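Local structure of Poly(Beta-D-mannuronate) lyase (7O79) at residues A[128-134]-A[155-161]; A[198-204]-A[223-229]; A[175-179]-A[191-195]. The protein probably cleaves alginate by beta-elimination as a poly(beta-D-mannuronate) lyase of polysaccharide lyase family 6, built as a right-handed parallel beta-helix. All coordinates share one frame; numbering follows the deposited sequence.

Interaction 1: A[128-134]-A[155-161]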
loop_
_atom_site.group_PDB
_atom_site.type_symbol
_atom_site.label_atom_id
_atom_site.label_comp_id
_atom_site.label_asym_id
_atom_site.label_seq_id
_atom_site.Cartn_x
_atom_site.Cartn_y
_atom_site.Cartn_z
ATOM N N LEU A 128 6.881 10.600 -8.839
ATOM C CA LEU A 128 7.538 10.511 -7.542
ATOM C C LEU A 128 6.862 11.424 -6.529
ATOM O O LEU A 128 6.609 12.595 -6.820
ATOM C CB LEU A 128 9.019 10.874 -7.664
ATOM C CG LEU A 128 9.841 10.887 -6.373
ATOM C CD1 LEU A 128 9.790 9.558 -5.641
ATOM C CD2 LEU A 128 11.277 11.229 -6.724
ATOM N N MET A 129 6.542 10.873 -5.358
ATOM C CA MET A 129 6.108 11.636 -4.189
ATOM C C MET A 129 7.040 11.323 -3.035
ATOM O O MET A 129 7.181 10.156 -2.671
ATOM C CB MET A 129 4.681 11.284 -3.744
ATOM C CG MET A 129 4.058 12.318 -2.814
ATOM S SD MET A 129 2.268 12.121 -2.505
ATOM C CE MET A 129 2.198 10.517 -1.683
ATOM N N GLN A 130 7.631 12.355 -2.425
ATOM C CA GLN A 130 8.546 12.106 -1.325
ATOM C C GLN A 130 8.555 13.294 -0.371
ATOM O O GLN A 130 8.292 14.428 -0.771
ATOM C CB GLN A 130 9.961 11.796 -1.831
ATOM C CG GLN A 130 10.619 12.930 -2.616
ATOM C CD GLN A 130 12.032 12.574 -3.063
ATOM O OE1 GLN A 130 12.373 11.396 -3.205
ATOM N NE2 GLN A 130 12.857 13.595 -3.292
ATOM N N TYR A 131 8.843 13.012 0.899
ATOM C CA TYR A 131 8.823 14.017 1.973
ATOM C C TYR A 131 7.503 14.776 2.022
ATOM O O TYR A 131 7.460 16.000 2.148
ATOM C CB TYR A 131 9.997 14.977 1.853
ATOM C CG TYR A 131 11.303 14.239 1.917
ATOM C CD1 TYR A 131 11.776 13.745 3.132
ATOM C CD2 TYR A 131 12.048 13.997 0.772
ATOM C CE1 TYR A 131 12.976 13.050 3.212
ATOM C CE2 TYR A 131 13.247 13.304 0.850
ATOM C CZ TYR A 131 13.698 12.837 2.075
ATOM O OH TYR A 131 14.886 12.147 2.158
ATOM N N CYS A 132 6.409 14.029 1.945
ATOM C CA CYS A 132 5.091 14.596 2.138
ATOM C C CYS A 132 4.451 13.985 3.377
ATOM O O CYS A 132 4.797 12.876 3.794
ATOM C CB CYS A 132 4.221 14.390 0.896
ATOM S SG CYS A 132 4.799 15.312 -0.566
ATOM N N SER A 133 3.514 14.724 3.972
ATOM C CA SER A 133 2.851 14.319 5.209
ATOM C C SER A 133 1.341 14.347 5.030
ATOM O O SER A 133 0.795 15.253 4.397
ATOM C CB SER A 133 3.219 15.225 6.399
ATOM O OG SER A 133 4.578 15.097 6.744
ATOM N N PHE A 134 0.673 13.365 5.630
ATOM C CA PHE A 134 -0.761 13.170 5.468
ATOM C C PHE A 134 -1.368 12.819 6.816
ATOM O O PHE A 134 -0.981 11.824 7.437
ATOM C CB PHE A 134 -1.040 12.079 4.426
ATOM C CG PHE A 134 -0.318 12.299 3.121
ATOM C CD1 PHE A 134 -0.884 13.101 2.142
ATOM C CD2 PHE A 134 0.952 11.790 2.912
ATOM C CE1 PHE A 134 -0.242 13.334 0.953
ATOM C CE2 PHE A 134 1.615 12.016 1.720
ATOM C CZ PHE A 134 1.017 12.795 0.729
ATOM N N THR A 155 6.447 5.988 -7.502
ATOM C CA THR A 155 7.212 5.751 -6.283
ATOM C C THR A 155 6.728 6.724 -5.221
ATOM O O THR A 155 6.567 7.916 -5.500
ATOM C CB THR A 155 8.725 5.928 -6.541
ATOM O OG1 THR A 155 9.175 4.900 -7.431
ATOM C CG2 THR A 155 9.535 5.820 -5.237
ATOM N N VAL A 156 6.475 6.214 -4.015
ATOM C CA VAL A 156 6.130 7.025 -2.857
ATOM C C VAL A 156 7.136 6.666 -1.764
ATOM O O VAL A 156 7.190 5.508 -1.333
ATOM C CB VAL A 156 4.689 6.756 -2.379
ATOM C CG1 VAL A 156 4.415 7.468 -1.043
ATOM C CG2 VAL A 156 3.659 7.117 -3.461
ATOM N N GLN A 157 7.953 7.634 -1.338
ATOM C CA GLN A 157 9.006 7.331 -0.379
ATOM C C GLN A 157 9.187 8.473 0.609
ATOM O O GLN A 157 8.916 9.631 0.294
ATOM C CB GLN A 157 10.336 7.002 -1.091
ATOM C CG GLN A 157 10.889 8.118 -1.941
ATOM C CD GLN A 157 12.159 7.703 -2.670
ATOM O OE1 GLN A 157 12.550 6.542 -2.635
ATOM N NE2 GLN A 157 12.798 8.654 -3.347
ATOM N N TYR A 158 9.653 8.125 1.816
ATOM C CA TYR A 158 9.934 9.107 2.865
ATOM C C TYR A 158 8.734 9.986 3.158
ATOM O O TYR A 158 8.876 11.167 3.496
ATOM C CB TYR A 158 11.152 9.980 2.534
ATOM C CG TYR A 158 12.361 9.214 2.063
ATOM C CD1 TYR A 158 12.994 8.312 2.900
ATOM C CD2 TYR A 158 12.907 9.436 0.809
ATOM C CE1 TYR A 158 14.116 7.615 2.480
ATOM C CE2 TYR A 158 14.031 8.749 0.381
ATOM C CZ TYR A 158 14.626 7.843 1.217
ATOM O OH TYR A 158 15.748 7.159 0.800
ATOM N N CYS A 159 7.540 9.416 3.058
ATOM C CA CYS A 159 6.350 10.135 3.461
ATOM C C CYS A 159 5.899 9.689 4.850
ATOM O O CYS A 159 6.365 8.694 5.411
ATOM C CB CYS A 159 5.233 9.950 2.428
ATOM S SG CYS A 159 5.594 10.802 0.866
ATOM N N TYR A 160 4.968 10.460 5.400
ATOM C CA TYR A 160 4.495 10.279 6.763
ATOM C C TYR A 160 2.971 10.228 6.736
ATOM O O TYR A 160 2.324 11.188 6.295
ATOM C CB TYR A 160 5.012 11.426 7.638
ATOM C CG TYR A 160 4.757 11.304 9.121
ATOM C CD1 TYR A 160 4.578 10.066 9.728
ATOM C CD2 TYR A 160 4.712 12.445 9.925
ATOM C CE1 TYR A 160 4.367 9.965 11.095
ATOM C CE2 TYR A 160 4.487 12.353 11.293
ATOM C CZ TYR A 160 4.325 11.117 11.869
ATOM O OH TYR A 160 4.108 11.034 13.219
ATOM N N PHE A 161 2.398 9.113 7.208
ATOM C CA PHE A 161 0.946 8.926 7.251
ATOM C C PHE A 161 0.533 8.729 8.705
ATOM O O PHE A 161 0.857 7.705 9.315
ATOM C CB PHE A 161 0.500 7.749 6.379
ATOM C CG PHE A 161 1.046 7.789 4.970
ATOM C CD1 PHE A 161 2.303 7.281 4.681
ATOM C CD2 PHE A 161 0.298 8.357 3.943
ATOM C CE1 PHE A 161 2.815 7.318 3.391
ATOM C CE2 PHE A 161 0.798 8.397 2.642
ATOM C CZ PHE A 161 2.069 7.888 2.368
#
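Tyr131 and Tyr158 lie side by side with their ring planes 16° apart, but so far displaced that the rings barely overlap. What sits over the face of Tyr131 is CB of Tyr158, 3.8 Å from the ring centroid, a CH-pi contact; in return the OH of Tyr131 lies over one face of Tyr158, toward its rim, and OE1 of Gln130 comes up at that ring's edge. Phe134 and Phe161 repeat the slipped arrangement in the interior: near-parallel rings, centroids 5.2 Å apart, meeting through CD2 of Phe134 and CE2 of Phe161. CB of Cys159 touches the edge of Phe134. The flat amides of Gln130 and Gln157 are nearly coplanar, and NE2 of Gln157 gives a straight bond to Gln130 OE1 (2.8 Å). Both glutamines reach this position with CG wedged between backbone N and carbonyl carbon (chi1 62° and 61°) and the chain extended beyond, a pair of like residues set side by side. Their remaining amide atoms bond outward, Gln130 NE2 to Glu101 and Gln157 OE1 to Lys196.

Parallel backbone bonds carry the rungs, among them Met129 N to Thr155 O and Phe134 N to Tyr160 O. At the bend between the two strand pieces the bonds from Tyr131 N are weak, and Cys132 N turns instead to the sulfur of Cys159 (3.5 Å). On the inward face, Met129 bends at its last torsion to lay CE on CG1 of Val156.

These are successive coils of the parallel beta-helix. Strand 99-106 flanks 128-135 on one side, strand 194-201 flanks 155-162 on the other, and across the interior strand 118-122 packs on Met129, Phe134 and Val156.

Interaction 2: A[198-204]-A[223-229]; sequences NLFERAH and NTVISTK
Asn198 and Asn223 point the same way, their amide planes 12° apart, and the carbonyl OD1 of Asn223 takes two N-H groups of Asn198: the backbone N at 2.8 Å, tilted from the carbonyl plane, and ND2 at 3.0 Å, within it. This is an asparagine ladder of the parallel beta-helix, stacked at a turn and tying coil to coil: Asn198 OD1 accepts from Cys159 N of the coil before, and Asn245 OD1 takes Asn223 N in the coil after. Asn223 ND2 adds a second tie back to strand 194-201, at Ile195 O. Leu199 lies alongside Thr224, CD1 against CG2, while on the inward face CD1 of Phe200 meets CG2 of Val225 (3.6 Å) obliquely, with Thr224 O at the ring edge.

Past the strands the chain turns, and Arg202 spreads its guanidinium over Ser227, whose OG sits centrally above one face. Lys229 holds His204: its backbone N bonds ND1 at 3.1 Å, nearly straight at 172° although tilted from the ring plane, and CG lies over one imidazole face. Lys229 NZ goes on to Glu252 and Lys253 O.

Strand 155-162 flanks strand 194-201, strand 241-248 follows 219-226, and across the core Ile210 of strand 209-214 packs against Phe200, Val225 and Thr228.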
loop_
_atom_site.group_PDB
_atom_site.type_symbol
_atom_site.label_atom_id
_atom_site.label_comp_id
_atom_site.label_asym_id
_atom_site.label_seq_id
_atom_site.Cartn_x
_atom_site.Cartn_y
_atom_site.Cartn_z
ATOM N N ASN A 198 8.583 4.652 4.108
ATOM C CA ASN A 198 7.561 5.518 4.679
ATOM C C ASN A 198 7.296 5.135 6.134
ATOM O O ASN A 198 7.544 3.999 6.557
ATOM C CB ASN A 198 6.254 5.437 3.886
ATOM C CG ASN A 198 6.436 5.794 2.436
ATOM O OD1 ASN A 198 6.637 6.959 2.091
ATOM N ND2 ASN A 198 6.437 4.777 1.576
ATOM N N LEU A 199 6.771 6.094 6.888
ATOM C CA LEU A 199 6.371 5.907 8.278
ATOM C C LEU A 199 4.853 5.972 8.397
ATOM O O LEU A 199 4.231 6.967 8.007
ATOM C CB LEU A 199 7.020 6.959 9.170
ATOM C CG LEU A 199 6.668 6.915 10.658
ATOM C CD1 LEU A 199 7.053 5.594 11.304
ATOM C CD2 LEU A 199 7.347 8.055 11.401
ATOM N N PHE A 200 4.257 4.972 9.015
ATOM C CA PHE A 200 2.843 4.947 9.275
ATOM C C PHE A 200 2.651 4.947 10.803
ATOM O O PHE A 200 3.239 4.150 11.478
ATOM C CB PHE A 200 2.176 3.704 8.719
ATOM C CG PHE A 200 2.315 3.516 7.245
ATOM C CD1 PHE A 200 3.481 3.050 6.691
ATOM C CD2 PHE A 200 1.252 3.726 6.423
ATOM C CE1 PHE A 200 3.583 2.854 5.342
ATOM C CE2 PHE A 200 1.357 3.538 5.078
ATOM C CZ PHE A 200 2.517 3.105 4.537
ATOM N N GLU A 201 1.873 5.867 11.332
ATOM C CA GLU A 201 1.587 5.886 12.745
ATOM C C GLU A 201 0.106 6.060 12.979
ATOM O O GLU A 201 -0.421 7.089 12.700
ATOM C CB GLU A 201 2.358 6.987 13.409
ATOM C CG GLU A 201 2.252 7.005 14.911
ATOM C CD GLU A 201 3.594 7.134 15.550
ATOM O OE1 GLU A 201 4.547 7.490 14.846
ATOM O OE2 GLU A 201 3.701 6.879 16.762
ATOM N N ARG A 202 -0.512 5.082 13.594
ATOM C CA ARG A 202 -1.949 5.067 13.791
ATOM C C ARG A 202 -2.703 5.417 12.502
ATOM O O ARG A 202 -3.660 6.124 12.522
ATOM C CB ARG A 202 -2.358 5.929 14.981
ATOM C CG ARG A 202 -1.985 5.268 16.281
ATOM C CD ARG A 202 -1.671 6.229 17.400
ATOM N NE ARG A 202 -1.635 5.525 18.677
ATOM C CZ ARG A 202 -0.559 5.092 19.327
ATOM N NH1 ARG A 202 0.657 5.275 18.882
ATOM N NH2 ARG A 202 -0.719 4.472 20.462
ATOM N N ALA A 203 -2.240 4.873 11.391
ATOM C CA ALA A 203 -2.813 5.117 10.063
ATOM C C ALA A 203 -3.924 4.116 9.764
ATOM O O ALA A 203 -3.941 3.448 8.725
ATOM C CB ALA A 203 -1.724 5.072 8.997
ATOM N N HIS A 204 -4.871 4.022 10.704
ATOM C CA HIS A 204 -5.844 2.931 10.703
ATOM C C HIS A 204 -6.641 2.879 9.412
ATOM O O HIS A 204 -6.664 1.851 8.732
ATOM C CB HIS A 204 -6.801 3.057 11.895
ATOM C CG HIS A 204 -6.117 3.183 13.220
ATOM N ND1 HIS A 204 -5.001 2.446 13.550
ATOM C CD2 HIS A 204 -6.407 3.933 14.312
ATOM C CE1 HIS A 204 -4.619 2.749 14.779
ATOM N NE2 HIS A 204 -5.451 3.655 15.261
ATOM N N ASN A 223 9.499 0.202 5.079
ATOM C CA ASN A 223 8.511 1.034 5.749
ATOM C C ASN A 223 8.429 0.680 7.234
ATOM O O ASN A 223 8.666 -0.462 7.636
ATOM C CB ASN A 223 7.140 0.837 5.112
ATOM C CG ASN A 223 7.125 1.219 3.644
ATOM O OD1 ASN A 223 7.069 2.405 3.294
ATOM N ND2 ASN A 223 7.221 0.217 2.777
ATOM N N THR A 224 8.039 1.661 8.042
ATOM C CA THR A 224 7.829 1.466 9.473
ATOM C C THR A 224 6.355 1.708 9.774
ATOM O O THR A 224 5.832 2.790 9.483
ATOM C CB THR A 224 8.731 2.409 10.286
ATOM O OG1 THR A 224 10.097 2.011 10.125
ATOM C CG2 THR A 224 8.387 2.348 11.767
ATOM N N VAL A 225 5.681 0.697 10.325
ATOM C CA VAL A 225 4.243 0.754 10.603
ATOM C C VAL A 225 4.038 0.602 12.105
ATOM O O VAL A 225 4.214 -0.491 12.657
ATOM C CB VAL A 225 3.459 -0.324 9.834
ATOM C CG1 VAL A 225 1.998 -0.212 10.138
ATOM C CG2 VAL A 225 3.700 -0.207 8.319
ATOM N N ILE A 226 3.611 1.679 12.761
ATOM C CA ILE A 226 3.561 1.743 14.217
ATOM C C ILE A 226 2.103 1.803 14.658
ATOM O O ILE A 226 1.358 2.704 14.247
ATOM C CB ILE A 226 4.347 2.948 14.754
ATOM C CG1 ILE A 226 5.839 2.792 14.427
ATOM C CG2 ILE A 226 4.160 3.069 16.264
ATOM C CD1 ILE A 226 6.701 3.938 14.943
ATOM N N SER A 227 1.689 0.813 15.453
ATOM C CA SER A 227 0.405 0.831 16.168
ATOM C C SER A 227 -0.781 1.101 15.239
ATOM O O SER A 227 -1.626 1.962 15.504
ATOM C CB SER A 227 0.450 1.864 17.301
ATOM O OG SER A 227 -0.757 1.869 18.045
ATOM N N THR A 228 -0.860 0.347 14.143
ATOM C CA THR A 228 -1.865 0.597 13.113
ATOM C C THR A 228 -2.736 -0.630 12.911
ATOM O O THR A 228 -2.224 -1.751 12.783
ATOM C CB THR A 228 -1.221 1.009 11.779
ATOM O OG1 THR A 228 -0.407 2.172 11.979
ATOM C CG2 THR A 228 -2.296 1.296 10.710
ATOM N N LYS A 229 -4.049 -0.411 12.878
ATOM C CA LYS A 229 -4.974 -1.507 12.645
ATOM C C LYS A 229 -4.842 -1.984 11.200
ATOM O O LYS A 229 -4.649 -1.181 10.281
ATOM C CB LYS A 229 -6.402 -1.057 12.921
ATOM C CG LYS A 229 -6.701 -0.655 14.377
ATOM C CD LYS A 229 -8.178 -0.273 14.479
ATOM C CE LYS A 229 -8.502 0.337 15.839
ATOM N NZ LYS A 229 -8.135 -0.635 16.918
HETATM O O HOH W 1 -6.013 -0.748 7.466
#

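Interaction 3: A[175-179]-A[191-195]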
loop_
_atom_site.group_PDB
_atom_site.type_symbol
_atom_site.label_atom_id
_atom_site.label_comp_id
_atom_site.label_asym_id
_atom_site.label_seq_id
_atom_site.Cartn_x
_atom_site.Cartn_y
_atom_site.Cartn_z
ATOM N N PHE A 175 -2.928 2.765 0.989
ATOM C CA PHE A 175 -2.485 2.574 -0.389
ATOM C C PHE A 175 -3.342 1.489 -1.031
ATOM O O PHE A 175 -3.503 0.413 -0.448
ATOM C CB PHE A 175 -1.013 2.125 -0.452
ATOM C CG PHE A 175 0.004 3.215 -0.181
ATOM C CD1 PHE A 175 0.379 3.532 1.119
ATOM C CD2 PHE A 175 0.642 3.859 -1.236
ATOM C CE1 PHE A 175 1.350 4.522 1.369
ATOM C CE2 PHE A 175 1.628 4.840 -1.004
ATOM C CZ PHE A 175 1.980 5.161 0.301
ATOM N N ARG A 176 -3.871 1.749 -2.228
ATOM C CA ARG A 176 -4.504 0.713 -3.042
ATOM C C ARG A 176 -3.900 0.767 -4.445
ATOM O O ARG A 176 -4.046 1.773 -5.144
ATOM C CB ARG A 176 -6.032 0.879 -3.078
ATOM C CG ARG A 176 -6.739 -0.187 -3.926
ATOM C CD ARG A 176 -8.284 -0.062 -3.940
ATOM N NE ARG A 176 -8.745 1.139 -4.631
ATOM C CZ ARG A 176 -9.924 1.719 -4.422
ATOM N NH1 ARG A 176 -10.791 1.187 -3.565
ATOM N NH2 ARG A 176 -10.249 2.811 -5.100
ATOM N N ILE A 177 -3.209 -0.305 -4.850
ATOM C CA ILE A 177 -2.409 -0.323 -6.078
ATOM C C ILE A 177 -3.081 -1.219 -7.110
ATOM O O ILE A 177 -2.882 -2.440 -7.129
ATOM C CB ILE A 177 -0.962 -0.773 -5.835
ATOM C CG1 ILE A 177 -0.389 -0.113 -4.576
ATOM C CG2 ILE A 177 -0.115 -0.527 -7.102
ATOM C CD1 ILE A 177 -0.355 1.409 -4.671
ATOM N N TRP A 178 -3.815 -0.600 -8.030
ATOM C CA TRP A 178 -4.321 -1.308 -9.193
ATOM C C TRP A 178 -3.257 -1.330 -10.284
ATOM O O TRP A 178 -2.226 -0.649 -10.199
ATOM C CB TRP A 178 -5.577 -0.631 -9.736
ATOM C CG TRP A 178 -6.807 -0.744 -8.867
ATOM C CD1 TRP A 178 -7.162 -1.784 -8.047
ATOM C CD2 TRP A 178 -7.854 0.222 -8.770
ATOM N NE1 TRP A 178 -8.375 -1.513 -7.428
ATOM C CE2 TRP A 178 -8.820 -0.288 -7.864
ATOM C CE3 TRP A 178 -8.078 1.473 -9.372
ATOM C CZ2 TRP A 178 -9.987 0.415 -7.537
ATOM C CZ3 TRP A 178 -9.244 2.174 -9.044
ATOM C CH2 TRP A 178 -10.182 1.638 -8.133
ATOM N N GLY A 179 -3.538 -2.100 -11.334
ATOM C CA GLY A 179 -2.674 -2.236 -12.478
ATOM C C GLY A 179 -2.671 -3.660 -12.967
ATOM O O GLY A 179 -3.450 -4.493 -12.511
ATOM N N ALA A 191 2.136 -3.177 -12.135
ATOM C CA ALA A 191 2.110 -1.747 -11.822
ATOM C C ALA A 191 3.501 -1.191 -11.522
ATOM O O ALA A 191 3.752 0.001 -11.738
ATOM C CB ALA A 191 1.204 -1.474 -10.616
ATOM N N PHE A 192 4.404 -2.027 -11.022
ATOM C CA PHE A 192 5.749 -1.589 -10.648
ATOM C C PHE A 192 5.702 -0.371 -9.728
ATOM O O PHE A 192 6.457 0.596 -9.890
ATOM C CB PHE A 192 6.612 -1.316 -11.882
ATOM C CG PHE A 192 6.721 -2.489 -12.835
ATOM C CD1 PHE A 192 7.747 -3.417 -12.691
ATOM C CD2 PHE A 192 5.852 -2.619 -13.912
ATOM C CE1 PHE A 192 7.875 -4.479 -13.565
ATOM C CE2 PHE A 192 5.986 -3.681 -14.813
ATOM C CZ PHE A 192 6.987 -4.610 -14.637
ATOM N N PHE A 193 4.799 -0.411 -8.755
ATOM C CA PHE A 193 4.637 0.678 -7.793
ATOM C C PHE A 193 5.571 0.446 -6.612
ATOM O O PHE A 193 5.711 -0.679 -6.131
ATOM C CB PHE A 193 3.184 0.754 -7.316
ATOM C CG PHE A 193 2.795 2.065 -6.679
ATOM C CD1 PHE A 193 3.147 2.359 -5.361
ATOM C CD2 PHE A 193 2.047 2.995 -7.392
ATOM C CE1 PHE A 193 2.765 3.572 -4.771
ATOM C CE2 PHE A 193 1.685 4.209 -6.821
ATOM C CZ PHE A 193 2.034 4.500 -5.513
ATOM N N THR A 194 6.217 1.505 -6.153
ATOM C CA THR A 194 7.167 1.398 -5.051
ATOM C C THR A 194 6.633 2.171 -3.855
ATOM O O THR A 194 6.382 3.381 -3.954
ATOM C CB THR A 194 8.544 1.920 -5.459
ATOM O OG1 THR A 194 9.120 1.025 -6.412
ATOM C CG2 THR A 194 9.466 2.027 -4.226
ATOM N N ILE A 195 6.463 1.473 -2.734
ATOM C CA ILE A 195 6.127 2.074 -1.448
ATOM C C ILE A 195 7.347 1.853 -0.563
ATOM O O ILE A 195 7.570 0.735 -0.086
ATOM C CB ILE A 195 4.882 1.430 -0.825
ATOM C CG1 ILE A 195 3.649 1.567 -1.742
ATOM C CG2 ILE A 195 4.635 2.013 0.569
ATOM C CD1 ILE A 195 2.412 0.779 -1.192
#
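This contact belongs to the hydrophobic interior of the parallel beta-helix: residues 175-179 and 191-195 run in nearly opposite directions on facing walls of the coil, and their inward side chains mesh between them. Ile177 points its CD1 straight into the ring of Phe193, 3.6 Å from the centroid and only 8° off the normal, so the methyl sits over the middle of the face. Its other branch, CG2, reaches CB of Phe193 (3.5 Å) and CB of Ala191. The phenylalanine swings its CG opposite the backbone N (chi1 -162°), which lays the ring across the isoleucine at about a right angle.

One step along, the roles of ring and aliphatic chain are exchanged between the walls. Ile195 and Phe175 slide past each other from opposite sides, and CD1 of Ile195 comes over one face of the Phe175 ring, 3.9 Å from its centroid. Between these two pairs, CD2 of Phe175 approaches CE1 of Phe193 at 4.1 Å, with the side chains crossing steeply.

At the far end the walls draw together. Gly179, with no side chain, lets the two backbones close until its CA is 4.9 Å from the CA of Ala191, against 8.7 Å between the CA atoms of Phe175 and Ile195, and CB of Ala191 packs on the carbonyl O of Trp178 (3.6 Å). The contact is wholly apolar in its side chains, a steric fit.

Strand 175-177 is bordered by strands 144-146 and 209-214, the neighbouring coils on its wall. On the facing wall strand 155-162 adjoins strand 194-201, and Val156 touches both Phe175 and Phe193; Phe122 meets the Phe193 ring edge-to-face.

Along the chain, interaction 1 closes first, interaction 3 follows and interaction 2 comes last. The first and second are rungs of the same parallel ladder, in which strands 128-135, 155-162, 194-201 and 219-226 are successive neighbours; their centres lie about 13 Å apart. Interaction 3 runs across the coil instead, joining the start of strand 194-201 to strand 175-177 on the other wall, with its centre about 14 Å from that of interaction 1 and 18 Å from that of interaction 2. Phe161, Phe175 and Phe200 bring all three together in the core. Coil-to-coil bonding and cross-core packing thus combine in one continuous beta-helix.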